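Cystalysin (Treponema denticola, PDB 1C7N) binds pyridoxal-5'-phosphate as a homodimer of the class I and II aminotransferase family. Local coordinates at residues T68-K73 and C284-G289; E141-D146 and T150-K155; I222-A227 and I251-D256; M337-M342 and E356-G361. All blocks are in the same frame, centred on the assembly; numbering follows the deposited sequence.

How the interactions relate
None of the four contacts belongs to the deep core: interaction 1 lies on the surface, and the other three are partly buried. Interactions 1 and 3 both rest on a lysine held between carboxylates. Interaction 1 joins two helices through one salt bridge between long side chains, whereas interaction 3 joins a short helix to the turn after a central-sheet strand. They are linked in the chain, since helix 255-267 starts in interaction 3 and helix 275-287 ends in interaction 1. Interaction 2, a hairpin, relies on backbone bonds and waters, and interaction 4 on an aromatic pair and a water. Nearest atoms of 2 and 4 are about 6 Å apart; interactions 1 and 4 lie on opposite sides of the chain's centre.

Interaction 1. Residues T68-K73 and C284-G289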
loop_
_atom_site.group_PDB
_atom_site.type_symbol
_atom_site.label_atom_id
_atom_site.label_comp_id
_atom_site.label_asym_id
_atom_site.label_seq_id
_atom_site.Cartn_x
_atom_site.Cartn_y
_atom_site.Cartn_z
ATOM N N THR A 68 8.692 8.547 11.052
ATOM C CA THR A 68 9.197 9.449 12.086
ATOM C C THR A 68 10.600 9.876 11.662
ATOM O O THR A 68 11.208 9.253 10.787
ATOM C CB THR A 68 9.336 8.744 13.436
ATOM O OG1 THR A 68 10.216 7.618 13.285
ATOM C CG2 THR A 68 7.981 8.283 13.950
ATOM N N GLU A 69 11.124 10.928 12.280
ATOM C CA GLU A 69 12.467 11.370 11.945
ATOM C C GLU A 69 13.424 10.248 12.327
ATOM O O GLU A 69 14.424 10.009 11.649
ATOM C CB GLU A 69 12.818 12.655 12.700
ATOM C CG GLU A 69 11.995 13.852 12.252
ATOM C CD GLU A 69 12.014 14.032 10.741
ATOM O OE1 GLU A 69 13.105 14.290 10.179
ATOM O OE2 GLU A 69 10.935 13.908 10.116
ATOM N N GLU A 70 13.102 9.550 13.410
ATOM C CA GLU A 70 13.934 8.438 13.857
ATOM C C GLU A 70 13.955 7.354 12.777
ATOM O O GLU A 70 14.988 6.726 12.538
ATOM C CB GLU A 70 13.396 7.866 15.170
ATOM C CG GLU A 70 14.146 6.634 15.682
ATOM C CD GLU A 70 15.611 6.904 16.015
ATOM O OE1 GLU A 70 16.284 5.966 16.499
ATOM O OE2 GLU A 70 16.093 8.039 15.796
ATOM N N TYR A 71 12.814 7.144 12.125
ATOM C CA TYR A 71 12.719 6.146 11.065
ATOM C C TYR A 71 13.670 6.519 9.940
ATOM O O TYR A 71 14.441 5.690 9.455
ATOM C CB TYR A 71 11.294 6.078 10.507
ATOM C CG TYR A 71 11.187 5.247 9.244
ATOM C CD1 TYR A 71 11.024 3.866 9.305
ATOM C CD2 TYR A 71 11.281 5.843 7.985
ATOM C CE1 TYR A 71 10.955 3.095 8.142
ATOM C CE2 TYR A 71 11.215 5.081 6.816
ATOM C CZ TYR A 71 11.051 3.712 6.903
ATOM O OH TYR A 71 10.987 2.962 5.751
ATOM N N LYS A 72 13.601 7.777 9.522
ATOM C CA LYS A 72 14.452 8.270 8.453
ATOM C C LYS A 72 15.916 8.173 8.861
ATOM O O LYS A 72 16.764 7.789 8.052
ATOM C CB LYS A 72 14.083 9.716 8.116
ATOM C CG LYS A 72 12.622 9.875 7.710
ATOM C CD LYS A 72 12.277 11.301 7.329
ATOM C CE LYS A 72 10.828 11.377 6.854
ATOM N NZ LYS A 72 10.533 12.637 6.126
ATOM N N LYS A 73 16.211 8.518 10.111
ATOM C CA LYS A 73 17.585 8.446 10.593
ATOM C C LYS A 73 18.096 7.014 10.532
ATOM O O LYS A 73 19.256 6.780 10.200
ATOM C CB LYS A 73 17.695 8.939 12.042
ATOM C CG LYS A 73 17.388 10.411 12.255
ATOM C CD LYS A 73 17.858 10.858 13.639
ATOM C CE LYS A 73 17.237 12.183 14.044
ATOM N NZ LYS A 73 17.495 13.256 13.050
ATOM N N CYS A 284 14.050 -4.116 11.854
ATOM C CA CYS A 284 14.993 -4.941 11.096
ATOM C C CYS A 284 16.395 -4.351 11.031
ATOM O O CYS A 284 17.382 -5.037 11.308
ATOM C CB CYS A 284 14.487 -5.174 9.667
ATOM S SG CYS A 284 13.098 -6.340 9.525
ATOM N N TYR A 285 16.478 -3.083 10.640
ATOM C CA TYR A 285 17.760 -2.401 10.522
ATOM C C TYR A 285 18.462 -2.260 11.869
ATOM O O TYR A 285 19.686 -2.372 11.955
ATOM C CB TYR A 285 17.556 -1.016 9.894
ATOM C CG TYR A 285 17.291 -1.036 8.401
ATOM C CD1 TYR A 285 16.930 0.130 7.722
ATOM C CD2 TYR A 285 17.455 -2.208 7.654
ATOM C CE1 TYR A 285 16.745 0.132 6.338
ATOM C CE2 TYR A 285 17.271 -2.213 6.272
ATOM C CZ TYR A 285 16.919 -1.040 5.623
ATOM O OH TYR A 285 16.756 -1.035 4.255
ATOM N N LYS A 286 17.688 -2.019 12.921
ATOM C CA LYS A 286 18.263 -1.860 14.249
ATOM C C LYS A 286 18.580 -3.145 15.008
ATOM O O LYS A 286 19.567 -3.200 15.736
ATOM C CB LYS A 286 17.341 -1.017 15.130
ATOM C CG LYS A 286 17.295 0.454 14.798
ATOM C CD LYS A 286 16.429 1.187 15.820
ATOM C CE LYS A 286 16.494 2.691 15.625
ATOM N NZ LYS A 286 15.642 3.396 16.626
ATOM N N GLU A 287 17.760 -4.181 14.833
ATOM C CA GLU A 287 17.935 -5.415 15.599
ATOM C C GLU A 287 18.179 -6.740 14.889
ATOM O O GLU A 287 18.625 -7.694 15.523
ATOM C CB GLU A 287 16.711 -5.623 16.498
ATOM C CG GLU A 287 16.312 -4.428 17.351
ATOM C CD GLU A 287 15.044 -4.690 18.146
ATOM O OE1 GLU A 287 15.037 -5.647 18.951
ATOM O OE2 GLU A 287 14.052 -3.945 17.968
ATOM N N CYS A 288 17.897 -6.820 13.596
ATOM C CA CYS A 288 18.032 -8.096 12.911
ATOM C C CYS A 288 19.314 -8.373 12.143
ATOM O O CYS A 288 19.331 -9.216 11.252
ATOM C CB CYS A 288 16.819 -8.287 12.009
ATOM S SG CYS A 288 15.267 -8.127 12.936
ATOM N N GLY A 289 20.391 -7.684 12.508
ATOM C CA GLY A 289 21.665 -7.888 11.841
ATOM C C GLY A 289 22.233 -9.292 11.985
ATOM O O GLY A 289 22.708 -9.877 11.006
#
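Glu70, in the first turn of helix 69-83, and Lys286, in the last turn of helix 275-287, sit on backbones that stay well apart, with 11.2 Å between Glu70 CA and Lys286 CA. The contact is an interhelical salt bridge at the surface of this aminotransferase-family fold, and it illustrates how two long side chains can span a gap between helices. Lys286 contributes a fully extended chain: beyond CG every torsion is close to 180°, which carries NZ well out from its helix. Glu70 comes to meet it with CG anti to the backbone N (chi1 176°) and a bend at chi2, and the two side chains run obliquely to each other. The same helices also touch through aromatic rings: Tyr285 stacks with Trp78, and Tyr71 meets Tyr278 edge to face. The start of helix 69-83 is capped by Thr68, whose OG1 accepts from Tyr71 N at 2.9 Å. Lys286 NZ has a second carboxylate in Glu282 of its own helix, so it faces one acid from each helix. Toward Glu70 it donates to OE1 at 2.7 Å, using that oxygen's anti lone pair, the one turned away from OE2.

Interaction 2. Residues E141-D146 and T150-K155; sequences ELLEKD and TIDFQK. Unlike the reference sequence in segment 150-155: Gln154 (reference Glu).
A beta hairpin, formed by strands 143-145 and 148-150, brings Leu143 opposite Thr150 in an antiparallel hydrogen-bonded pair, and the chain then turns directly into helix 153-160. Leu143 N donates to Thr150 O and Thr150 N to Leu143 O, each at 2.9 Å. On the face where Leu143 and Thr150 project, Leu143 CB rests 3.6 Å from Thr150 OG1. The leucine then slants across the Asp152 side chain, its CG anti to the carbonyl carbon (chi1 -61°), until CD2 touches Asp152 OD2. Next to the pair, Leu142 CD2 meets Ile151 CD1 at 3.7 Å, and both side chains also pack on Ile119. Past the paired residues, water takes over from direct bonding. Glu141 O receives two water protons: one water also accepts from Asp152 N, while the other donates to Asp152 OD2 at 2.9 Å and accepts from Lys155 NZ. Asp152 is the N-cap of the helix, its OD1 accepting from Lys155 N at 3.1 Å from well above the carboxylate plane. Asp152 thus divides its oxygens, OD1 closing the first helical turn and OD2 tied by water to the Glu141 carbonyl. Two backbone bonds join Leu143 to Thr150, whereas the Glu141 carbonyl and NH reach the helix start through water, with Lys155 NZ donating to two of the waters; the join is solvent-mediated, and the ammonium may balance the Asp152 carboxylate.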
loop_
_atom_site.group_PDB
_atom_site.type_symbol
_atom_site.label_atom_id
_atom_site.label_comp_id
_atom_site.label_asym_id
_atom_site.label_seq_id
_atom_site.Cartn_x
_atom_site.Cartn_y
_atom_site.Cartn_z
ATOM N N GLU A 141 20.646 -7.040 -24.085
ATOM C CA GLU A 141 20.950 -8.394 -23.649
ATOM C C GLU A 141 22.337 -8.597 -23.040
ATOM O O GLU A 141 23.343 -8.079 -23.533
ATOM C CB GLU A 141 20.757 -9.361 -24.819
ATOM C CG GLU A 141 20.897 -10.832 -24.445
ATOM C CD GLU A 141 19.671 -11.384 -23.740
ATOM O OE1 GLU A 141 19.755 -12.512 -23.210
ATOM O OE2 GLU A 141 18.623 -10.702 -23.725
ATOM N N LEU A 142 22.378 -9.364 -21.957
ATOM C CA LEU A 142 23.626 -9.673 -21.272
ATOM C C LEU A 142 24.431 -10.662 -22.106
ATOM O O LEU A 142 23.866 -11.503 -22.814
ATOM C CB LEU A 142 23.344 -10.298 -19.905
ATOM C CG LEU A 142 22.865 -9.401 -18.762
ATOM C CD1 LEU A 142 22.278 -10.259 -17.658
ATOM C CD2 LEU A 142 24.031 -8.566 -18.245
ATOM N N LEU A 143 25.749 -10.551 -22.030
ATOM C CA LEU A 143 26.626 -11.461 -22.750
ATOM C C LEU A 143 26.902 -12.602 -21.783
ATOM O O LEU A 143 27.146 -12.370 -20.597
ATOM C CB LEU A 143 27.930 -10.760 -23.127
ATOM C CG LEU A 143 27.801 -9.541 -24.045
ATOM C CD1 LEU A 143 29.172 -8.918 -24.257
ATOM C CD2 LEU A 143 27.188 -9.952 -25.374
ATOM N N GLU A 144 26.853 -13.833 -22.272
ATOM C CA GLU A 144 27.086 -14.976 -21.401
ATOM C C GLU A 144 28.167 -15.908 -21.925
ATOM O O GLU A 144 28.164 -16.277 -23.100
ATOM C CB GLU A 144 25.783 -15.755 -21.199
ATOM C CG GLU A 144 25.918 -16.960 -20.273
ATOM C CD GLU A 144 26.108 -18.274 -21.016
ATOM O OE1 GLU A 144 26.765 -19.181 -20.461
ATOM O OE2 GLU A 144 25.587 -18.410 -22.142
ATOM N N LYS A 145 29.086 -16.278 -21.039
ATOM C CA LYS A 145 30.177 -17.184 -21.378
ATOM C C LYS A 145 30.370 -18.172 -20.235
ATOM O O LYS A 145 30.781 -17.792 -19.137
ATOM C CB LYS A 145 31.475 -16.410 -21.608
ATOM C CG LYS A 145 32.602 -17.256 -22.197
ATOM C CD LYS A 145 32.252 -17.723 -23.608
ATOM C CE LYS A 145 33.395 -18.495 -24.259
ATOM N NZ LYS A 145 33.675 -19.795 -23.587
ATOM N N ASP A 146 30.064 -19.438 -20.502
ATOM C CA ASP A 146 30.187 -20.500 -19.510
ATOM C C ASP A 146 29.518 -20.129 -18.190
ATOM O O ASP A 146 30.079 -20.338 -17.115
ATOM C CB ASP A 146 31.662 -20.847 -19.264
ATOM C CG ASP A 146 32.353 -21.378 -20.510
ATOM O OD1 ASP A 146 32.986 -20.579 -21.232
ATOM O OD2 ASP A 146 32.256 -22.593 -20.773
ATOM N N THR A 150 27.965 -10.714 -18.345
ATOM C CA THR A 150 28.599 -9.400 -18.403
ATOM C C THR A 150 27.796 -8.433 -19.277
ATOM O O THR A 150 26.964 -8.852 -20.082
ATOM C CB THR A 150 30.035 -9.500 -18.964
ATOM O OG1 THR A 150 30.012 -10.226 -20.202
ATOM C CG2 THR A 150 30.948 -10.209 -17.967
ATOM N N ILE A 151 28.067 -7.142 -19.114
ATOM C CA ILE A 151 27.378 -6.083 -19.850
ATOM C C ILE A 151 27.904 -5.871 -21.270
ATOM O O ILE A 151 29.110 -5.903 -21.502
ATOM C CB ILE A 151 27.508 -4.737 -19.101
ATOM C CG1 ILE A 151 26.963 -4.873 -17.675
ATOM C CG2 ILE A 151 26.782 -3.643 -19.859
ATOM C CD1 ILE A 151 25.495 -5.176 -17.601
ATOM N N ASP A 152 26.998 -5.664 -22.219
ATOM C CA ASP A 152 27.394 -5.400 -23.603
ATOM C C ASP A 152 27.513 -3.880 -23.690
ATOM O O ASP A 152 26.563 -3.197 -24.072
ATOM C CB ASP A 152 26.325 -5.880 -24.585
ATOM C CG ASP A 152 26.756 -5.726 -26.034
ATOM O OD1 ASP A 152 27.625 -4.869 -26.308
ATOM O OD2 ASP A 152 26.214 -6.449 -26.900
ATOM N N PHE A 153 28.676 -3.352 -23.328
ATOM C CA PHE A 153 28.882 -1.907 -23.328
ATOM C C PHE A 153 28.759 -1.213 -24.682
ATOM O O PHE A 153 28.209 -0.113 -24.761
ATOM C CB PHE A 153 30.228 -1.578 -22.682
ATOM C CG PHE A 153 30.331 -2.028 -21.251
ATOM C CD1 PHE A 153 31.073 -3.156 -20.912
ATOM C CD2 PHE A 153 29.670 -1.333 -20.242
ATOM C CE1 PHE A 153 31.154 -3.587 -19.588
ATOM C CE2 PHE A 153 29.744 -1.754 -18.914
ATOM C CZ PHE A 153 30.488 -2.885 -18.587
ATOM N N GLN A 154 29.258 -1.839 -25.741
ATOM C CA GLN A 154 29.164 -1.239 -27.066
ATOM C C GLN A 154 27.698 -1.005 -27.421
ATOM O O GLN A 154 27.317 0.085 -27.853
ATOM C CB GLN A 154 29.803 -2.145 -28.121
ATOM C CG GLN A 154 31.254 -2.504 -27.852
ATOM C CD GLN A 154 31.890 -3.232 -29.023
ATOM O OE1 GLN A 154 31.335 -4.206 -29.537
ATOM N NE2 GLN A 154 33.061 -2.766 -29.447
ATOM N N LYS A 155 26.877 -2.035 -27.239
ATOM C CA LYS A 155 25.454 -1.933 -27.538
ATOM C C LYS A 155 24.773 -0.938 -26.604
ATOM O O LYS A 155 23.921 -0.158 -27.032
ATOM C CB LYS A 155 24.778 -3.301 -27.405
ATOM C CG LYS A 155 23.271 -3.257 -27.626
ATOM C CD LYS A 155 22.614 -4.622 -27.444
ATOM C CE LYS A 155 22.976 -5.586 -28.568
ATOM N NZ LYS A 155 22.183 -6.849 -28.478
HETATM O O HOH W 1 23.826 -7.990 -26.152
HETATM O O HOH W 2 24.170 -6.224 -21.702
HETATM O O HOH W 3 19.885 -6.654 -26.978
HETATM O O HOH W 4 30.221 -13.040 -20.153
#

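Interaction 3. Residues I222-A227 and I251-D256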
loop_
_atom_site.group_PDB
_atom_site.type_symbol
_atom_site.label_atom_id
_atom_site.label_comp_id
_atom_site.label_asym_id
_atom_site.label_seq_id
_atom_site.Cartn_x
_atom_site.Cartn_y
_atom_site.Cartn_z
ATOM N N ILE A 222 28.903 6.554 -6.355
ATOM C CA ILE A 222 30.204 6.731 -6.992
ATOM C C ILE A 222 30.395 8.070 -7.707
ATOM O O ILE A 222 31.491 8.372 -8.170
ATOM C CB ILE A 222 30.485 5.600 -8.010
ATOM C CG1 ILE A 222 29.542 5.723 -9.204
ATOM C CG2 ILE A 222 30.312 4.240 -7.338
ATOM C CD1 ILE A 222 29.875 4.791 -10.351
ATOM N N ASP A 223 29.336 8.870 -7.797
ATOM C CA ASP A 223 29.415 10.160 -8.479
ATOM C C ASP A 223 28.202 11.013 -8.127
ATOM O O ASP A 223 27.065 10.567 -8.267
ATOM C CB ASP A 223 29.486 9.936 -9.995
ATOM C CG ASP A 223 29.739 11.216 -10.769
ATOM O OD1 ASP A 223 28.813 12.048 -10.879
ATOM O OD2 ASP A 223 30.871 11.389 -11.270
ATOM N N GLU A 224 28.444 12.237 -7.667
ATOM C CA GLU A 224 27.358 13.129 -7.278
ATOM C C GLU A 224 26.524 13.627 -8.452
ATOM O O GLU A 224 25.318 13.840 -8.310
ATOM C CB GLU A 224 27.908 14.320 -6.488
ATOM C CG GLU A 224 28.285 13.996 -5.048
ATOM C CD GLU A 224 27.126 13.402 -4.258
ATOM O OE1 GLU A 224 25.958 13.650 -4.629
ATOM O OE2 GLU A 224 27.379 12.697 -3.258
ATOM N N GLN A 225 27.156 13.816 -9.607
ATOM C CA GLN A 225 26.420 14.273 -10.779
ATOM C C GLN A 225 25.517 13.154 -11.279
ATOM O O GLN A 225 24.435 13.408 -11.808
ATOM C CB GLN A 225 27.371 14.726 -11.891
ATOM C CG GLN A 225 27.982 16.101 -11.655
ATOM C CD GLN A 225 29.010 16.102 -10.543
ATOM O OE1 GLN A 225 30.087 15.513 -10.678
ATOM N NE2 GLN A 225 28.684 16.759 -9.430
ATOM N N LEU A 226 25.969 11.912 -11.122
ATOM C CA LEU A 226 25.156 10.771 -11.529
ATOM C C LEU A 226 23.973 10.733 -10.563
ATOM O O LEU A 226 22.823 10.585 -10.978
ATOM C CB LEU A 226 25.954 9.466 -11.434
ATOM C CG LEU A 226 25.181 8.176 -11.737
ATOM C CD1 LEU A 226 24.725 8.163 -13.198
ATOM C CD2 LEU A 226 26.062 6.976 -11.444
ATOM N N ALA A 227 24.266 10.893 -9.274
ATOM C CA ALA A 227 23.237 10.889 -8.235
ATOM C C ALA A 227 22.192 11.974 -8.488
ATOM O O ALA A 227 21.039 11.840 -8.081
ATOM C CB ALA A 227 23.874 11.095 -6.858
ATOM N N ILE A 251 15.134 6.278 -2.765
ATOM C CA ILE A 251 16.036 7.402 -2.526
ATOM C C ILE A 251 16.226 8.278 -3.757
ATOM O O ILE A 251 16.671 7.808 -4.810
ATOM C CB ILE A 251 17.417 6.900 -2.051
ATOM C CG1 ILE A 251 17.240 5.879 -0.926
ATOM C CG2 ILE A 251 18.261 8.070 -1.556
ATOM C CD1 ILE A 251 16.438 6.396 0.262
ATOM N N ILE A 252 15.895 9.557 -3.609
ATOM C CA ILE A 252 16.007 10.526 -4.699
ATOM C C ILE A 252 16.635 11.825 -4.195
ATOM O O ILE A 252 16.003 12.593 -3.468
ATOM C CB ILE A 252 14.622 10.846 -5.292
ATOM C CG1 ILE A 252 13.884 9.542 -5.611
ATOM C CG2 ILE A 252 14.773 11.675 -6.559
ATOM C CD1 ILE A 252 12.459 9.751 -6.068
ATOM N N LYS A 253 17.883 12.060 -4.588
ATOM C CA LYS A 253 18.624 13.257 -4.186
ATOM C C LYS A 253 18.090 14.570 -4.761
ATOM O O LYS A 253 17.935 15.555 -4.037
ATOM C CB LYS A 253 20.094 13.114 -4.588
ATOM C CG LYS A 253 20.928 14.366 -4.358
ATOM C CD LYS A 253 22.285 14.250 -5.042
ATOM C CE LYS A 253 23.182 15.422 -4.686
ATOM N NZ LYS A 253 24.423 15.464 -5.514
ATOM N N ASN A 254 17.821 14.586 -6.064
ATOM C CA ASN A 254 17.335 15.790 -6.730
ATOM C C ASN A 254 15.926 16.197 -6.310
ATOM O O ASN A 254 14.970 15.441 -6.488
ATOM C CB ASN A 254 17.384 15.611 -8.246
ATOM C CG ASN A 254 17.036 16.887 -8.990
ATOM O OD1 ASN A 254 15.866 17.170 -9.258
ATOM N ND2 ASN A 254 18.055 17.677 -9.309
ATOM N N PRO A 255 15.780 17.412 -5.753
ATOM C CA PRO A 255 14.488 17.932 -5.299
ATOM C C PRO A 255 13.427 17.959 -6.395
ATOM O O PRO A 255 12.256 17.679 -6.138
ATOM C CB PRO A 255 14.840 19.327 -4.794
ATOM C CG PRO A 255 16.235 19.157 -4.302
ATOM C CD PRO A 255 16.860 18.356 -5.418
ATOM N N ASP A 256 13.834 18.306 -7.612
ATOM C CA ASP A 256 12.907 18.360 -8.736
ATOM C C ASP A 256 12.396 16.971 -9.090
ATOM O O ASP A 256 11.194 16.768 -9.255
ATOM C CB ASP A 256 13.587 18.988 -9.954
ATOM C CG ASP A 256 13.650 20.499 -9.867
ATOM O OD1 ASP A 256 14.094 21.021 -8.822
ATOM O OD2 ASP A 256 13.254 21.163 -10.848
HETATM O O HOH W 5 18.184 12.396 -8.037
#
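Lys253 NZ is gripped by three acceptors: it donates to Glu224 OE1 at 2.5 Å in a salt bridge, forms a weak bond of 3.4 Å to Glu224 O, and has a further salt bridge to Asp228. A lysine drawn in by both the carboxylate and the carbonyl of one residue is a clear example of a charge tying a loop to a short helix. The ammonium meets Glu224 OE1 on its anti side, 23° out of the carboxylate plane. Lys253 gets there with CG anti to the backbone N (chi1 174°) and an extended chain beyond, while Glu224 folds at chi2 and crosses it at about a right angle. On its way the lysine lies against Ala227: Lys253 CD is 4.0 Å from Ala227 CB, and Lys253 CB 3.8 Å from Ala227 O. One water adds a bridge at the backbone, 2.9 Å from Ala227 O and accepting from Asn254 N at 3.0 Å. Both segments carry a helix N-cap: Asp223 OD1 accepts from Leu226 N at 2.9 Å, and Asn254 OD1 accepts from Ile257 N. The contact lies beside the central seven-stranded sheet, where strand 248-251, paired with strand 230-234 through Ile251 and Thr232, passes by way of Lys253 into helix 255-267, and helix 224-227 leads into strand 230-234.

Interaction 4. Residues M337-M342 and E356-G361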
loop_
_atom_site.group_PDB
_atom_site.type_symbol
_atom_site.label_atom_id
_atom_site.label_comp_id
_atom_site.label_asym_id
_atom_site.label_seq_id
_atom_site.Cartn_x
_atom_site.Cartn_y
_atom_site.Cartn_z
ATOM N N MET A 337 15.812 -29.706 -23.952
ATOM C CA MET A 337 14.357 -29.651 -23.812
ATOM C C MET A 337 13.933 -28.191 -23.962
ATOM O O MET A 337 14.485 -27.328 -23.271
ATOM C CB MET A 337 13.928 -30.142 -22.426
ATOM C CG MET A 337 14.020 -31.638 -22.191
ATOM S SD MET A 337 13.579 -32.032 -20.477
ATOM C CE MET A 337 11.820 -31.750 -20.509
ATOM N N ASP A 338 12.968 -27.899 -24.839
ATOM C CA ASP A 338 12.535 -26.510 -24.999
ATOM C C ASP A 338 11.899 -26.073 -23.680
ATOM O O ASP A 338 11.511 -26.920 -22.872
ATOM C CB ASP A 338 11.594 -26.340 -26.225
ATOM C CG ASP A 338 10.198 -26.944 -26.038
ATOM O OD1 ASP A 338 9.552 -27.225 -27.079
ATOM O OD2 ASP A 338 9.725 -27.113 -24.894
ATOM N N HIS A 339 11.794 -24.769 -23.440
ATOM C CA HIS A 339 11.274 -24.318 -22.152
ATOM C C HIS A 339 9.898 -24.809 -21.722
ATOM O O HIS A 339 9.663 -24.983 -20.529
ATOM C CB HIS A 339 11.353 -22.787 -22.016
ATOM C CG HIS A 339 10.589 -22.025 -23.054
ATOM N ND1 HIS A 339 11.060 -21.834 -24.335
ATOM C CD2 HIS A 339 9.416 -21.352 -22.978
ATOM C CE1 HIS A 339 10.214 -21.069 -25.002
ATOM N NE2 HIS A 339 9.208 -20.763 -24.200
ATOM N N LYS A 340 8.988 -25.043 -22.664
ATOM C CA LYS A 340 7.663 -25.529 -22.287
ATOM C C LYS A 340 7.764 -26.958 -21.758
ATOM O O LYS A 340 7.125 -27.309 -20.763
ATOM C CB LYS A 340 6.702 -25.478 -23.480
ATOM C CG LYS A 340 6.513 -24.084 -24.061
ATOM C CD LYS A 340 6.143 -23.060 -22.993
ATOM C CE LYS A 340 4.825 -23.394 -22.317
ATOM N NZ LYS A 340 4.435 -22.348 -21.318
ATOM N N ALA A 341 8.576 -27.780 -22.422
ATOM C CA ALA A 341 8.764 -29.162 -22.002
ATOM C C ALA A 341 9.448 -29.214 -20.633
ATOM O O ALA A 341 9.107 -30.051 -19.794
ATOM C CB ALA A 341 9.606 -29.923 -23.043
ATOM N N MET A 342 10.418 -28.327 -20.419
ATOM C CA MET A 342 11.147 -28.274 -19.154
ATOM C C MET A 342 10.180 -27.986 -18.017
ATOM O O MET A 342 10.148 -28.696 -17.010
ATOM C CB MET A 342 12.218 -27.174 -19.192
ATOM C CG MET A 342 13.427 -27.494 -20.064
ATOM S SD MET A 342 14.607 -26.119 -20.122
ATOM C CE MET A 342 15.126 -26.089 -18.388
ATOM N N GLU A 356 10.700 -20.652 -13.766
ATOM C CA GLU A 356 11.213 -21.034 -15.078
ATOM C C GLU A 356 12.003 -19.906 -15.717
ATOM O O GLU A 356 11.539 -18.770 -15.796
ATOM C CB GLU A 356 10.068 -21.491 -15.988
ATOM C CG GLU A 356 9.261 -22.658 -15.410
ATOM C CD GLU A 356 10.049 -23.960 -15.323
ATOM O OE1 GLU A 356 9.824 -24.729 -14.367
ATOM O OE2 GLU A 356 10.883 -24.230 -16.209
ATOM N N GLY A 357 13.207 -20.239 -16.174
ATOM C CA GLY A 357 14.087 -19.255 -16.773
ATOM C C GLY A 357 13.505 -18.356 -17.839
ATOM O O GLY A 357 13.795 -17.158 -17.860
ATOM N N TYR A 358 12.670 -18.910 -18.713
ATOM C CA TYR A 358 12.102 -18.128 -19.810
ATOM C C TYR A 358 11.241 -16.931 -19.418
ATOM O O TYR A 358 11.076 -16.003 -20.214
ATOM C CB TYR A 358 11.314 -19.046 -20.760
ATOM C CG TYR A 358 9.937 -19.459 -20.286
ATOM C CD1 TYR A 358 8.809 -18.720 -20.641
ATOM C CD2 TYR A 358 9.756 -20.597 -19.500
ATOM C CE1 TYR A 358 7.534 -19.106 -20.231
ATOM C CE2 TYR A 358 8.486 -20.992 -19.080
ATOM C CZ TYR A 358 7.379 -20.241 -19.453
ATOM O OH TYR A 358 6.115 -20.629 -19.073
ATOM N N ILE A 359 10.699 -16.928 -18.204
ATOM C CA ILE A 359 9.856 -15.809 -17.797
ATOM C C ILE A 359 10.653 -14.521 -17.616
ATOM O O ILE A 359 10.076 -13.435 -17.540
ATOM C CB ILE A 359 9.083 -16.116 -16.492
ATOM C CG1 ILE A 359 10.033 -16.113 -15.290
ATOM C CG2 ILE A 359 8.383 -17.456 -16.618
ATOM C CD1 ILE A 359 9.332 -16.347 -13.960
ATOM N N PHE A 360 11.979 -14.643 -17.565
ATOM C CA PHE A 360 12.851 -13.483 -17.400
ATOM C C PHE A 360 13.350 -12.935 -18.732
ATOM O O PHE A 360 14.160 -12.015 -18.763
ATOM C CB PHE A 360 14.053 -13.847 -16.526
ATOM C CG PHE A 360 13.675 -14.298 -15.152
ATOM C CD1 PHE A 360 13.571 -15.652 -14.850
ATOM C CD2 PHE A 360 13.364 -13.363 -14.169
ATOM C CE1 PHE A 360 13.157 -16.070 -13.590
ATOM C CE2 PHE A 360 12.948 -13.768 -12.908
ATOM C CZ PHE A 360 12.842 -15.122 -12.616
ATOM N N GLY A 361 12.860 -13.508 -19.825
ATOM C CA GLY A 361 13.277 -13.072 -21.145
ATOM C C GLY A 361 13.764 -14.272 -21.927
ATOM O O GLY A 361 14.054 -15.318 -21.345
HETATM O O HOH W 6 11.316 -23.392 -18.653
#
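Tyr358 can be followed outward from CB, which lies 3.7 Å from His339 CD2, the imidazole carbon that stays close to most of the tyrosine ring. CG comes nearest, 3.3 Å from His339 CD2, and His339 CD2 sits over one face of the tyrosine ring, offset toward the rim. CD1 is 3.6 Å from the same His339 CD2, whereas CD2 on the other side of the ring also meets His339 CB. The two rings are oblique, their planes at 41°. Each side chain has CG between its backbone N and carbonyl carbon (chi1 60° for His339, 78° for Tyr358), which turns the two rings toward each other. The opposite face of the tyrosine is covered by Ile359 CG2. Further out, CZ nears the ammonium of Lys340, and OH takes a weak bond from Lys340 NZ at 3.3 Å; Glu343 is the stronger partner of both, bonded to the hydroxyl and in a salt bridge with the lysine. In this way helix 339-350, whose N-cap Asp338 accepts from Ala341 N at 2.8 Å, packs on the 3-10 turn 357-360 that follows strand 355-356. A water at the edge of the tyrosine ring lies 3.0 Å from His339 O and 2.6 Å from Glu356 OE2. Glu356 OE2 also lies close to the carboxylate of Glu368, an arrangement that may raise the proton affinity of one of the two. The chemistry is graded, aromatic carbon meeting carbon at the base of Tyr358, then a polar end where the hydroxyl meets Glu343, with Lys340, salt-bridged to the same glutamate, adding a weak bond.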